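Local coordinates for protein prenylcyclase (Actinoplanes teichomyceticus, PDB 6IJ1) that probably acts on prenyl (isoprenoid) substrates, by cyclisation or prenyl transfer, at residues R182-T187 against R219-R224; A205-A210 against V256-P261; G29-Y34 against R65-L70. All coordinates share one frame; numbering follows the deposited sequence.

Contact 1 of 3, residues R182-T187 against R219-R224; sequences RAQRPT and RAAAAR
Two successive anti torsions (chi1 -170°, and the next bond close to the same) stretch Gln184 straight out of its loop, so that its amide nitrogen arrives end-on beside the first turns of helix 216-229 and meets Ala221 and Ala222. The CB atoms of Ala221 and Ala222 each lie 4.0 Å from Gln184 NE2, and the backbone N of Ala222 is 3.8 Å from the same NE2; these are packing contacts. The polar grip comes from just outside the two segments: Gln184 NE2 donates to the carbonyl O of Gly188, later in its own loop, and to that of Ala218, in the helix. Two carbonyl acceptors on one atom are the geometric evidence that the nitrogen is the branch turned this way. Gln184, Gly188 and Trp190 have the spacing of a QW motif, known from terpene cyclases and related prenyltransferases, and both Gln184 and Ala222 touch Trp190, consistent with that assignment. On the helix, Arg224 folds back along its own segment: its NH1 donates to Ala220 O at 3.2 Å with an N-H...O angle of 164°, coming from above the carbonyl plane. Ala220 O also takes the backbone bond from Arg224 N, so one oxygen accepts twice. The oxygen lies in the guanidinium plane. With NE2 shared between a loop carbonyl and a helix carbonyl, the chemistry implies that one amide group fixes the bend of residues 184-188 and ties it to the early part of helix 216-229, the small alanines letting it come close.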
ATOM      1  N   ARG A 182      16.128   1.457  10.613  1.00 15.94           N
ATOM      2  CA  ARG A 182      17.114   2.509  10.417  1.00 18.93           C
ATOM      3  C   ARG A 182      16.585   3.638   9.522  1.00 17.31           C
ATOM      4  O   ARG A 182      17.087   4.776   9.587  1.00 21.56           O
ATOM      5  CB  ARG A 182      18.395   1.939   9.789  1.00 24.27           C
ATOM      6  CG  ARG A 182      19.291   1.247  10.836  1.00 30.07           C
ATOM      7  CD  ARG A 182      20.669   0.901  10.222  1.00 37.81           C
ATOM      8  NE  ARG A 182      20.532  -0.081   9.155  1.00 39.64           N
ATOM      9  CZ  ARG A 182      20.533  -1.400   9.351  1.00 33.48           C
ATOM     10  NH1 ARG A 182      20.695  -1.899  10.570  1.00 37.87           N
ATOM     11  NH2 ARG A 182      20.388  -2.217   8.318  1.00 37.14           N
ATOM     12  N   ALA A 183      15.543   3.377   8.721  1.00 16.88           N
ATOM     13  CA  ALA A 183      15.002   4.412   7.850  1.00 16.00           C
ATOM     14  C   ALA A 183      13.974   5.323   8.541  1.00 15.34           C
ATOM     15  O   ALA A 183      13.494   6.295   7.916  1.00 17.03           O
ATOM     16  CB  ALA A 183      14.385   3.735   6.629  1.00 16.35           C
ATOM     17  N   GLN A 184      13.582   5.047   9.774  1.00 15.17           N
ATOM     18  CA  GLN A 184      12.627   5.914  10.455  1.00 14.02           C
ATOM     19  C   GLN A 184      13.261   7.273  10.712  1.00 16.55           C
ATOM     20  O   GLN A 184      14.418   7.356  11.114  1.00 19.63           O
ATOM     21  CB  GLN A 184      12.186   5.303  11.799  1.00 16.92           C
ATOM     22  CG  GLN A 184      11.032   6.026  12.427  1.00 16.06           C
ATOM     23  CD  GLN A 184      10.577   5.397  13.736  1.00 16.07           C
ATOM     24  OE1 GLN A 184      11.354   4.624  14.373  1.00 18.66           O
ATOM     25  NE2 GLN A 184       9.346   5.674  14.134  1.00 16.02           N
ATOM     26  N   ARG A 185      12.518   8.331  10.469  1.00 17.05           N
ATOM     27  CA  ARG A 185      13.050   9.670  10.708  1.00 18.01           C
ATOM     28  C   ARG A 185      12.950   9.977  12.197  1.00 19.67           C
ATOM     29  O   ARG A 185      12.145   9.387  12.900  1.00 19.22           O
ATOM     30  CB  ARG A 185      12.236  10.702   9.901  1.00 19.67           C
ATOM     31  CG  ARG A 185      12.315  10.464   8.383  1.00 21.30           C
ATOM     32  CD  ARG A 185      13.627  10.978   7.811  1.00 36.15           C
ATOM     33  NE  ARG A 185      13.849  10.797   6.352  1.00 46.45           N
ATOM     34  CZ  ARG A 185      13.157  11.403   5.384  1.00 52.71           C
ATOM     35  NH1 ARG A 185      12.115  12.191   5.669  1.00 47.06           N
ATOM     36  NH2 ARG A 185      13.478  11.183   4.112  1.00 47.10           N
ATOM     37  N   PRO A 186      13.761  10.921  12.688  1.00 22.70           N
ATOM     38  CA  PRO A 186      13.703  11.272  14.117  1.00 22.73           C
ATOM     39  C   PRO A 186      12.379  11.830  14.549  1.00 21.00           C
ATOM     40  O   PRO A 186      12.058  11.726  15.746  1.00 25.30           O
ATOM     41  CB  PRO A 186      14.783  12.341  14.276  1.00 23.73           C
ATOM     42  CG  PRO A 186      15.651  12.222  13.107  1.00 28.18           C
ATOM     43  CD  PRO A 186      14.799  11.650  11.968  1.00 24.32           C
ATOM     44  N   THR A 187      11.598  12.391  13.632  1.00 19.95           N
ATOM     45  CA  THR A 187      10.266  12.878  13.971  1.00 20.59           C
ATOM     46  C   THR A 187       9.233  11.749  14.047  1.00 19.08           C
ATOM     47  O   THR A 187       8.102  11.993  14.472  1.00 21.04           O
ATOM     48  CB  THR A 187       9.856  13.950  12.971  1.00 27.16           C
ATOM     49  OG1 THR A 187      10.224  13.526  11.668  1.00 28.67           O
ATOM     50  CG2 THR A 187      10.604  15.293  13.297  1.00 30.99           C
ATOM     51  N   ARG A 219       7.401   2.002  16.965  1.00 14.99           N
ATOM     52  CA  ARG A 219       5.927   2.103  16.820  1.00 14.98           C
ATOM     53  C   ARG A 219       5.367   3.207  17.715  1.00 18.74           C
ATOM     54  O   ARG A 219       4.472   3.907  17.272  1.00 18.82           O
ATOM     55  CB  ARG A 219       5.272   0.746  17.076  1.00 30.00           C
ATOM     56  CG  ARG A 219       5.505  -0.237  15.941  1.00 30.00           C
ATOM     57  CD  ARG A 219       4.815  -1.551  16.186  1.00 30.00           C
ATOM     58  NE  ARG A 219       5.584  -2.387  17.079  1.00 30.00           N
ATOM     59  CZ  ARG A 219       5.051  -3.101  18.049  1.00 30.00           C
ATOM     60  NH1 ARG A 219       3.810  -2.863  18.427  1.00 30.00           N
ATOM     61  NH2 ARG A 219       5.750  -4.062  18.614  1.00 30.00           N
ATOM     62  N   ALA A 220       5.882   3.341  18.934  1.00 15.48           N
ATOM     63  CA  ALA A 220       5.388   4.395  19.846  1.00 17.27           C
ATOM     64  C   ALA A 220       5.714   5.780  19.280  1.00 18.59           C
ATOM     65  O   ALA A 220       4.885   6.670  19.421  1.00 19.47           O
ATOM     66  CB  ALA A 220       5.988   4.212  21.216  1.00 18.08           C
ATOM     67  N   ALA A 221       6.901   5.943  18.695  1.00 17.67           N
ATOM     68  CA  ALA A 221       7.310   7.244  18.124  1.00 16.25           C
ATOM     69  C   ALA A 221       6.440   7.563  16.906  1.00 18.56           C
ATOM     70  O   ALA A 221       6.020   8.707  16.766  1.00 18.25           O
ATOM     71  CB  ALA A 221       8.771   7.214  17.760  1.00 20.17           C
ATOM     72  N   ALA A 222       6.171   6.561  16.075  1.00 16.28           N
ATOM     73  CA  ALA A 222       5.344   6.777  14.869  1.00 16.48           C
ATOM     74  C   ALA A 222       3.907   7.119  15.271  1.00 17.67           C
ATOM     75  O   ALA A 222       3.294   7.944  14.602  1.00 17.80           O
ATOM     76  CB  ALA A 222       5.385   5.547  14.002  1.00 15.65           C
ATOM     77  N   ALA A 223       3.386   6.471  16.310  1.00 16.24           N
ATOM     78  CA  ALA A 223       1.994   6.749  16.726  1.00 14.99           C
ATOM     79  C   ALA A 223       1.891   8.210  17.157  1.00 16.07           C
ATOM     80  O   ALA A 223       0.888   8.844  16.865  1.00 17.62           O
ATOM     81  CB  ALA A 223       1.585   5.816  17.837  1.00 17.04           C
ATOM     82  N   ARG A 224       2.911   8.698  17.852  1.00 17.30           N
ATOM     83  CA  ARG A 224       2.907  10.080  18.304  1.00 18.23           C
ATOM     84  C   ARG A 224       2.973  11.042  17.113  1.00 18.35           C
ATOM     85  O   ARG A 224       2.256  12.053  17.082  1.00 19.09           O
ATOM     86  CB  ARG A 224       4.064  10.343  19.261  1.00 18.97           C
ATOM     87  CG  ARG A 224       3.725   9.822  20.675  1.00 20.79           C
ATOM     88  CD  ARG A 224       4.903   9.177  21.406  1.00 20.01           C
ATOM     89  NE  ARG A 224       4.450   8.954  22.789  1.00 22.07           N
ATOM     90  CZ  ARG A 224       3.833   7.861  23.202  1.00 21.14           C
ATOM     91  NH1 ARG A 224       3.588   6.859  22.324  1.00 19.25           N
ATOM     92  NH2 ARG A 224       3.408   7.750  24.505  1.00 21.12           N
TER

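Contact 2 of 3, residues A205-A210 against V256-P261; sequences AVESLA and VAQGEP. With IMD (imidazole), chain B.
The type I turn Val256-Gly259, at the end of helix 246-256, meets helix 198-209 through Gln258, which touches Val206 and Glu207 near the end of that helix and Ala210 beyond them. Gln258 CG rests 3.6 Å from Val206 CG2, the two side chains passing at a slant. A bend at chi2 (-55°) then turns the amide along the helix, so that OE1 comes 3.4 Å from Ala210 CB and NE2 lies 4.1 Å from Glu207 CG. The turn is closed by Gly259 N donating to Val256 O at 3.0 Å. It thus joins the end of one helix to the side of another in what is probably an alpha/alpha toroid of the terpene-cyclase type, with Val206 also packed against helix 216-229. Across the junction the carboxylate of Glu207 and the amide of Gln258 stand nearly perpendicular, their planes 82° apart, and a water links them: it donates to Glu207 OE2 at 2.7 Å and accepts from Gln258 NE2 at 3.1 Å. The other oxygen, Glu207 OE1, forms a salt bridge with Arg254, so both carboxylate oxygens have a partner. An imidazole, probably from the crystallisation liquor, sits beside the helix. Its N1 donates weakly to Ser208 OG, with an N-H...O angle of 121°, and its C2 lies 3.4 Å from Glu207 OE1.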
ATOM      1  N   ALA A 205       4.511   0.439   7.859  1.00 14.96           N
ATOM      2  CA  ALA A 205       5.667   0.065   8.674  1.00 13.92           C
ATOM      3  C   ALA A 205       5.227  -0.374  10.067  1.00 14.95           C
ATOM      4  O   ALA A 205       5.620  -1.444  10.563  1.00 15.39           O
ATOM      5  CB  ALA A 205       6.630   1.222   8.783  1.00 16.21           C
ATOM      6  N   VAL A 206       4.355   0.408  10.707  1.00 15.40           N
ATOM      7  CA  VAL A 206       4.041   0.025  12.088  1.00 14.16           C
ATOM      8  C   VAL A 206       3.177  -1.210  12.148  1.00 15.13           C
ATOM      9  O   VAL A 206       3.271  -1.994  13.093  1.00 16.83           O
ATOM     10  CB  VAL A 206       3.408   1.191  12.872  1.00 16.73           C
ATOM     11  CG1 VAL A 206       4.408   2.285  13.010  1.00 16.90           C
ATOM     12  CG2 VAL A 206       2.064   1.682  12.299  1.00 15.72           C
ATOM     13  N   GLU A 207       2.269  -1.419  11.188  1.00 13.92           N
ATOM     14  CA  GLU A 207       1.503  -2.649  11.171  1.00 13.77           C
ATOM     15  C   GLU A 207       2.412  -3.852  10.894  1.00 15.70           C
ATOM     16  O   GLU A 207       2.264  -4.912  11.528  1.00 16.56           O
ATOM     17  CB  GLU A 207       0.387  -2.546  10.114  1.00 16.20           C
ATOM     18  CG  GLU A 207      -0.687  -1.516  10.581  1.00 18.27           C
ATOM     19  CD  GLU A 207      -1.843  -1.400   9.650  1.00 23.56           C
ATOM     20  OE1 GLU A 207      -1.791  -2.003   8.552  1.00 23.64           O
ATOM     21  OE2 GLU A 207      -2.800  -0.690   9.983  1.00 19.19           O
ATOM     22  N   SER A 208       3.356  -3.703   9.961  1.00 14.17           N
ATOM     23  CA  SER A 208       4.305  -4.789   9.713  1.00 14.62           C
ATOM     24  C   SER A 208       5.155  -5.092  10.925  1.00 17.10           C
ATOM     25  O   SER A 208       5.423  -6.283  11.199  1.00 18.71           O
ATOM     26  CB  SER A 208       5.216  -4.411   8.557  1.00 14.89           C
ATOM     27  OG  SER A 208       4.453  -4.515   7.318  1.00 14.99           O
ATOM     28  N   LEU A 209       5.638  -4.037  11.603  1.00 16.80           N
ATOM     29  CA  LEU A 209       6.584  -4.197  12.717  1.00 17.45           C
ATOM     30  C   LEU A 209       5.876  -4.685  13.960  1.00 19.98           C
ATOM     31  O   LEU A 209       6.559  -5.182  14.890  1.00 19.87           O
ATOM     32  CB  LEU A 209       7.303  -2.876  12.980  1.00 17.33           C
ATOM     33  CG  LEU A 209       8.344  -2.297  11.982  1.00 19.48           C
ATOM     34  CD1 LEU A 209       8.661  -0.801  12.103  1.00 22.52           C
ATOM     35  CD2 LEU A 209       9.691  -3.055  11.977  1.00 22.62           C
ATOM     36  N   ALA A 210       4.550  -4.578  14.026  1.00 20.02           N
ATOM     37  CA  ALA A 210       3.835  -5.041  15.227  1.00 19.53           C
ATOM     38  C   ALA A 210       3.985  -6.530  15.390  1.00 20.74           C
ATOM     39  O   ALA A 210       3.747  -7.052  16.466  1.00 23.53           O
ATOM     40  CB  ALA A 210       2.372  -4.668  15.125  1.00 23.89           C
ATOM     41  N   VAL A 256      -1.648   5.581  14.476  1.00 14.90           N
ATOM     42  CA  VAL A 256      -1.889   5.871  15.895  1.00 15.83           C
ATOM     43  C   VAL A 256      -2.216   4.592  16.629  1.00 18.29           C
ATOM     44  O   VAL A 256      -1.812   4.405  17.794  1.00 17.55           O
ATOM     45  CB  VAL A 256      -3.033   6.887  16.015  1.00 13.47           C
ATOM     46  CG1 VAL A 256      -3.357   7.079  17.534  1.00 16.48           C
ATOM     47  CG2 VAL A 256      -2.618   8.202  15.493  1.00 15.39           C
ATOM     48  N   ALA A 257      -2.998   3.716  16.002  1.00 14.77           N
ATOM     49  CA  ALA A 257      -3.480   2.497  16.629  1.00 16.96           C
ATOM     50  C   ALA A 257      -2.344   1.529  16.957  1.00 19.25           C
ATOM     51  O   ALA A 257      -2.600   0.570  17.716  1.00 21.10           O
ATOM     52  CB  ALA A 257      -4.531   1.833  15.739  1.00 18.26           C
ATOM     53  N   GLN A 258      -1.107   1.801  16.516  1.00 15.91           N
ATOM     54  CA  GLN A 258       0.018   0.951  16.926  1.00 18.02           C
ATOM     55  C   GLN A 258       0.831   1.514  18.070  1.00 20.05           C
ATOM     56  O   GLN A 258       1.892   0.958  18.404  1.00 19.03           O
ATOM     57  CB  GLN A 258       0.912   0.615  15.721  1.00 17.91           C
ATOM     58  CG  GLN A 258       0.199  -0.283  14.668  1.00 18.75           C
ATOM     59  CD  GLN A 258      -0.413  -1.616  15.117  1.00 27.67           C
ATOM     60  OE1 GLN A 258       0.114  -2.267  15.973  1.00 25.75           O
ATOM     61  NE2 GLN A 258      -1.536  -1.999  14.513  1.00 33.38           N
ATOM     62  N   GLY A 259       0.323   2.553  18.733  1.00 18.18           N
ATOM     63  CA  GLY A 259       0.843   2.941  20.035  1.00 17.13           C
ATOM     64  C   GLY A 259       0.485   1.949  21.115  1.00 17.19           C
ATOM     65  O   GLY A 259      -0.170   0.925  20.925  1.00 20.22           O
ATOM     66  N   GLU A 260       0.938   2.329  22.316  1.00 18.20           N
ATOM     67  CA  GLU A 260       0.680   1.541  23.509  1.00 18.44           C
ATOM     68  C   GLU A 260      -0.809   1.542  23.867  1.00 18.35           C
ATOM     69  O   GLU A 260      -1.600   2.305  23.314  1.00 18.80           O
ATOM     70  CB  GLU A 260       1.551   2.070  24.663  1.00 21.35           C
ATOM     71  CG  GLU A 260       1.078   3.465  25.210  1.00 19.15           C
ATOM     72  CD  GLU A 260       1.784   4.643  24.561  1.00 19.82           C
ATOM     73  OE1 GLU A 260       2.236   4.591  23.381  1.00 18.42           O
ATOM     74  OE2 GLU A 260       1.936   5.682  25.266  1.00 21.45           O
ATOM     75  N   PRO A 261      -1.258   0.684  24.766  1.00 18.43           N
ATOM     76  CA  PRO A 261      -2.678   0.661  25.129  1.00 18.92           C
ATOM     77  C   PRO A 261      -3.204   2.029  25.537  1.00 20.02           C
ATOM     78  O   PRO A 261      -2.601   2.751  26.346  1.00 20.95           O
ATOM     79  CB  PRO A 261      -2.729  -0.315  26.319  1.00 22.25           C
ATOM     80  CG  PRO A 261      -1.531  -1.250  26.007  1.00 20.62           C
ATOM     81  CD  PRO A 261      -0.496  -0.448  25.360  1.00 18.38           C
TER
HETATM   82  N1  IMD B 401       1.562  -3.948   6.498  1.00 17.87           N
HETATM   83  C2  IMD B 401       0.260  -3.515   6.368  1.00 18.39           C
HETATM   84  N3  IMD B 401      -0.148  -3.802   5.104  1.00 18.33           N
HETATM   85  C4  IMD B 401       0.873  -4.441   4.483  1.00 15.56           C
HETATM   86  C5  IMD B 401       1.971  -4.549   5.324  1.00 14.26           C
HETATM   87  O   HOH W   1      -3.149  -0.154  12.655  1.00 20.93           O

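Contact 3 of 3, residues G29-Y34 against R65-L70; sequences GRWVDY and RAAMDL
Residues 29-34 form an irregular, largely extended strip that meets one side of helix 58-71, with the closest CA approach, 6.1 Å, between Arg30 CA and Ala67 CA. Gly29 starts the strip at positive phi (105°, psi -10°), a region open mainly to glycine. With Trp31 it makes a Gly-x-Trp sequence, and Arg25 stands four residues before the glycine; this resembles the end of a QW motif, a repeat known from terpene cyclases, though arginine stands where that motif has glutamine. On the helix, the three-residue spacing of Ala67 and Leu70, close to one turn, brings them onto the same side, and both CB atoms point to the loop. One methyl of Leu70 does most of the touching: CD1 is 3.9 Å from Gly29 C, 3.8 Å from Arg30 N and 4.2 Å from Arg30 CB, and it sits over one face of the Gly29-Arg30 peptide. The rest of the Arg30 side chain runs away from the helix. Trp31, with CG placed beside its backbone N (chi1 -68°), swings the far, six-membered end of its indole back toward the helix, where CZ3 meets Ala67 CB at 3.8 Å. Its other end is tied down, since NE1 donates to Leu21 O, and helix 42-52 packs on the ring through Val48 and Leu52. Over one face of that indole sits Gly29 O, 3.9 Å above the ring plane and displaced toward its rim.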
ATOM      1  N   GLY A  29     -14.497 -11.392 -11.200  1.00 24.13           N
ATOM      2  CA  GLY A  29     -14.224 -11.238  -9.781  1.00 26.83           C
ATOM      3  C   GLY A  29     -13.047 -10.327  -9.453  1.00 21.26           C
ATOM      4  O   GLY A  29     -12.854 -10.024  -8.260  1.00 23.17           O
ATOM      5  N   ARG A  30     -12.261  -9.915 -10.446  1.00 21.63           N
ATOM      6  CA  ARG A  30     -11.073  -9.125 -10.146  1.00 19.54           C
ATOM      7  C   ARG A  30     -11.472  -7.654  -9.922  1.00 21.20           C
ATOM      8  O   ARG A  30     -12.610  -7.231 -10.139  1.00 20.24           O
ATOM      9  CB  ARG A  30     -10.026  -9.256 -11.246  1.00 24.83           C
ATOM     10  CG  ARG A  30     -10.353  -8.559 -12.497  1.00 39.27           C
ATOM     11  CD  ARG A  30      -9.402  -8.905 -13.673  1.00 41.33           C
ATOM     12  NE  ARG A  30      -9.456  -7.849 -14.706  1.00 47.16           N
ATOM     13  CZ  ARG A  30     -10.362  -7.804 -15.686  1.00 51.70           C
ATOM     14  NH1 ARG A  30     -11.291  -8.765 -15.773  1.00 47.90           N
ATOM     15  NH2 ARG A  30     -10.350  -6.797 -16.565  1.00 52.41           N
ATOM     16  N   TRP A  31     -10.530  -6.880  -9.379  1.00 18.60           N
ATOM     17  CA  TRP A  31     -10.716  -5.434  -9.285  1.00 17.76           C
ATOM     18  C   TRP A  31      -9.590  -4.765 -10.055  1.00 18.58           C
ATOM     19  O   TRP A  31      -8.440  -5.231 -10.057  1.00 20.13           O
ATOM     20  CB  TRP A  31     -10.688  -4.951  -7.845  1.00 15.79           C
ATOM     21  CG  TRP A  31     -11.842  -5.399  -7.045  1.00 16.61           C
ATOM     22  CD1 TRP A  31     -13.063  -4.800  -6.983  1.00 18.13           C
ATOM     23  CD2 TRP A  31     -11.912  -6.545  -6.165  1.00 17.46           C
ATOM     24  NE1 TRP A  31     -13.903  -5.481  -6.117  1.00 19.21           N
ATOM     25  CE2 TRP A  31     -13.217  -6.561  -5.602  1.00 16.95           C
ATOM     26  CE3 TRP A  31     -10.995  -7.547  -5.771  1.00 18.73           C
ATOM     27  CZ2 TRP A  31     -13.658  -7.576  -4.695  1.00 19.88           C
ATOM     28  CZ3 TRP A  31     -11.424  -8.537  -4.867  1.00 19.41           C
ATOM     29  CH2 TRP A  31     -12.733  -8.539  -4.336  1.00 18.86           C
ATOM     30  N   VAL A  32      -9.907  -3.620 -10.682  1.00 18.48           N
ATOM     31  CA  VAL A  32      -8.880  -2.833 -11.371  1.00 17.50           C
ATOM     32  C   VAL A  32      -8.988  -1.368 -10.932  1.00 17.95           C
ATOM     33  O   VAL A  32     -10.060  -0.882 -10.557  1.00 19.46           O
ATOM     34  CB  VAL A  32      -8.944  -2.912 -12.914  1.00 17.91           C
ATOM     35  CG1 VAL A  32      -8.932  -4.430 -13.361  1.00 18.31           C
ATOM     36  CG2 VAL A  32     -10.209  -2.213 -13.455  1.00 19.52           C
ATOM     37  N   ASP A  33      -7.858  -0.690 -10.923  1.00 15.84           N
ATOM     38  CA  ASP A  33      -7.874   0.735 -10.590  1.00 15.84           C
ATOM     39  C   ASP A  33      -6.622   1.373 -11.169  1.00 15.30           C
ATOM     40  O   ASP A  33      -5.703   0.704 -11.629  1.00 15.47           O
ATOM     41  CB  ASP A  33      -7.955   0.966  -9.075  1.00 14.62           C
ATOM     42  CG  ASP A  33      -8.660   2.269  -8.685  1.00 15.37           C
ATOM     43  OD1 ASP A  33      -8.844   3.130  -9.559  1.00 16.36           O
ATOM     44  OD2 ASP A  33      -8.962   2.397  -7.459  1.00 15.00           O
ATOM     45  N   TYR A  34      -6.587   2.708 -11.107  1.00 13.93           N
ATOM     46  CA  TYR A  34      -5.549   3.542 -11.715  1.00 13.79           C
ATOM     47  C   TYR A  34      -5.677   3.539 -13.237  1.00 16.06           C
ATOM     48  O   TYR A  34      -6.463   2.783 -13.816  1.00 17.72           O
ATOM     49  CB  TYR A  34      -4.113   3.197 -11.224  1.00 13.85           C
ATOM     50  CG  TYR A  34      -3.896   3.591  -9.780  1.00 13.39           C
ATOM     51  CD1 TYR A  34      -4.232   2.721  -8.751  1.00 13.95           C
ATOM     52  CD2 TYR A  34      -3.405   4.838  -9.477  1.00 13.53           C
ATOM     53  CE1 TYR A  34      -4.053   3.102  -7.403  1.00 13.00           C
ATOM     54  CE2 TYR A  34      -3.234   5.247  -8.114  1.00 12.24           C
ATOM     55  CZ  TYR A  34      -3.548   4.361  -7.131  1.00 12.97           C
ATOM     56  OH  TYR A  34      -3.408   4.725  -5.790  1.00 14.97           O
ATOM     57  N   ARG A  65     -11.514 -14.483  -1.196  1.00 19.11           N
ATOM     58  CA  ARG A  65     -10.991 -15.826  -1.504  1.00 22.42           C
ATOM     59  C   ARG A  65     -11.059 -16.140  -2.993  1.00 19.63           C
ATOM     60  O   ARG A  65     -10.128 -16.741  -3.564  1.00 21.12           O
ATOM     61  CB  ARG A  65     -11.762 -16.875  -0.682  1.00 21.20           C
ATOM     62  CG  ARG A  65     -11.433 -16.827   0.764  1.00 23.68           C
ATOM     63  CD  ARG A  65     -12.423 -17.625   1.638  1.00 29.72           C
ATOM     64  NE  ARG A  65     -11.926 -17.647   3.015  1.00 35.59           N
ATOM     65  CZ  ARG A  65     -11.896 -16.611   3.867  1.00 39.64           C
ATOM     66  NH1 ARG A  65     -12.346 -15.406   3.514  1.00 32.62           N
ATOM     67  NH2 ARG A  65     -11.388 -16.776   5.094  1.00 35.15           N
ATOM     68  N   ALA A  66     -12.131 -15.680  -3.678  1.00 20.06           N
ATOM     69  CA  ALA A  66     -12.206 -15.836  -5.122  1.00 22.27           C
ATOM     70  C   ALA A  66     -11.038 -15.127  -5.813  1.00 22.51           C
ATOM     71  O   ALA A  66     -10.454 -15.630  -6.773  1.00 23.31           O
ATOM     72  CB  ALA A  66     -13.565 -15.316  -5.599  1.00 24.05           C
ATOM     73  N   ALA A  67     -10.672 -13.937  -5.318  1.00 19.55           N
ATOM     74  CA  ALA A  67      -9.547 -13.204  -5.882  1.00 19.40           C
ATOM     75  C   ALA A  67      -8.225 -13.927  -5.678  1.00 17.76           C
ATOM     76  O   ALA A  67      -7.364 -13.923  -6.568  1.00 18.22           O
ATOM     77  CB  ALA A  67      -9.483 -11.807  -5.226  1.00 20.63           C
ATOM     78  N   MET A  68      -8.013 -14.519  -4.490  1.00 17.83           N
ATOM     79  CA  MET A  68      -6.810 -15.314  -4.296  1.00 17.21           C
ATOM     80  C   MET A  68      -6.727 -16.435  -5.327  1.00 17.64           C
ATOM     81  O   MET A  68      -5.673 -16.639  -5.932  1.00 18.83           O
ATOM     82  CB  MET A  68      -6.791 -15.891  -2.878  1.00 18.97           C
ATOM     83  CG  MET A  68      -5.560 -16.738  -2.611  1.00 19.91           C
ATOM     84  SD  MET A  68      -4.078 -15.867  -2.028  1.00 19.36           S
ATOM     85  CE  MET A  68      -3.207 -15.545  -3.505  1.00 20.54           C
ATOM     86  N   ASP A  69      -7.863 -17.127  -5.562  1.00 20.08           N
ATOM     87  CA  ASP A  69      -7.857 -18.175  -6.593  1.00 22.92           C
ATOM     88  C   ASP A  69      -7.522 -17.637  -7.970  1.00 21.11           C
ATOM     89  O   ASP A  69      -6.838 -18.308  -8.740  1.00 22.70           O
ATOM     90  CB  ASP A  69      -9.216 -18.862  -6.673  1.00 21.49           C
ATOM     91  CG  ASP A  69      -9.505 -19.704  -5.489  1.00 29.24           C
ATOM     92  OD1 ASP A  69      -8.518 -20.176  -4.883  1.00 30.96           O
ATOM     93  OD2 ASP A  69     -10.707 -19.875  -5.173  1.00 31.44           O
ATOM     94  N   LEU A  70      -7.982 -16.407  -8.303  1.00 19.50           N
ATOM     95  CA  LEU A  70      -7.641 -15.810  -9.593  1.00 21.68           C
ATOM     96  C   LEU A  70      -6.169 -15.437  -9.701  1.00 18.76           C
ATOM     97  O   LEU A  70      -5.586 -15.455 -10.794  1.00 21.95           O
ATOM     98  CB  LEU A  70      -8.469 -14.528  -9.825  1.00 22.95           C
ATOM     99  CG  LEU A  70      -9.977 -14.607  -9.957  1.00 29.75           C
ATOM    100  CD1 LEU A  70     -10.492 -13.207  -9.991  1.00 29.38           C
ATOM    101  CD2 LEU A  70     -10.395 -15.351 -11.247  1.00 34.61           C
TER

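Contacts 1 and 2 adjoin, with centres about 11 Å apart, whereas contact 3 lies about 34 Å from contact 1 and 28 Å from contact 2, centre to centre, its nearest atoms about 21 Å and 16 Å away. Helices 198-209 and 216-229, consecutive in the chain, bring the first two together: Ala222 CB packs 3.5 Å from Val206 CG1. A salt bridge of 2.6 Å joins Arg224 NH2 to Glu260 OE2. Contact 3 closes earlier in the sequence and sits across the chain's centre from contact 1, yet both draw on a QW-like loop, contact 1 through the glutamine and contact 3 through the Gly-x-Trp end. The imidazole bordering contact 2 does not by itself identify an active site.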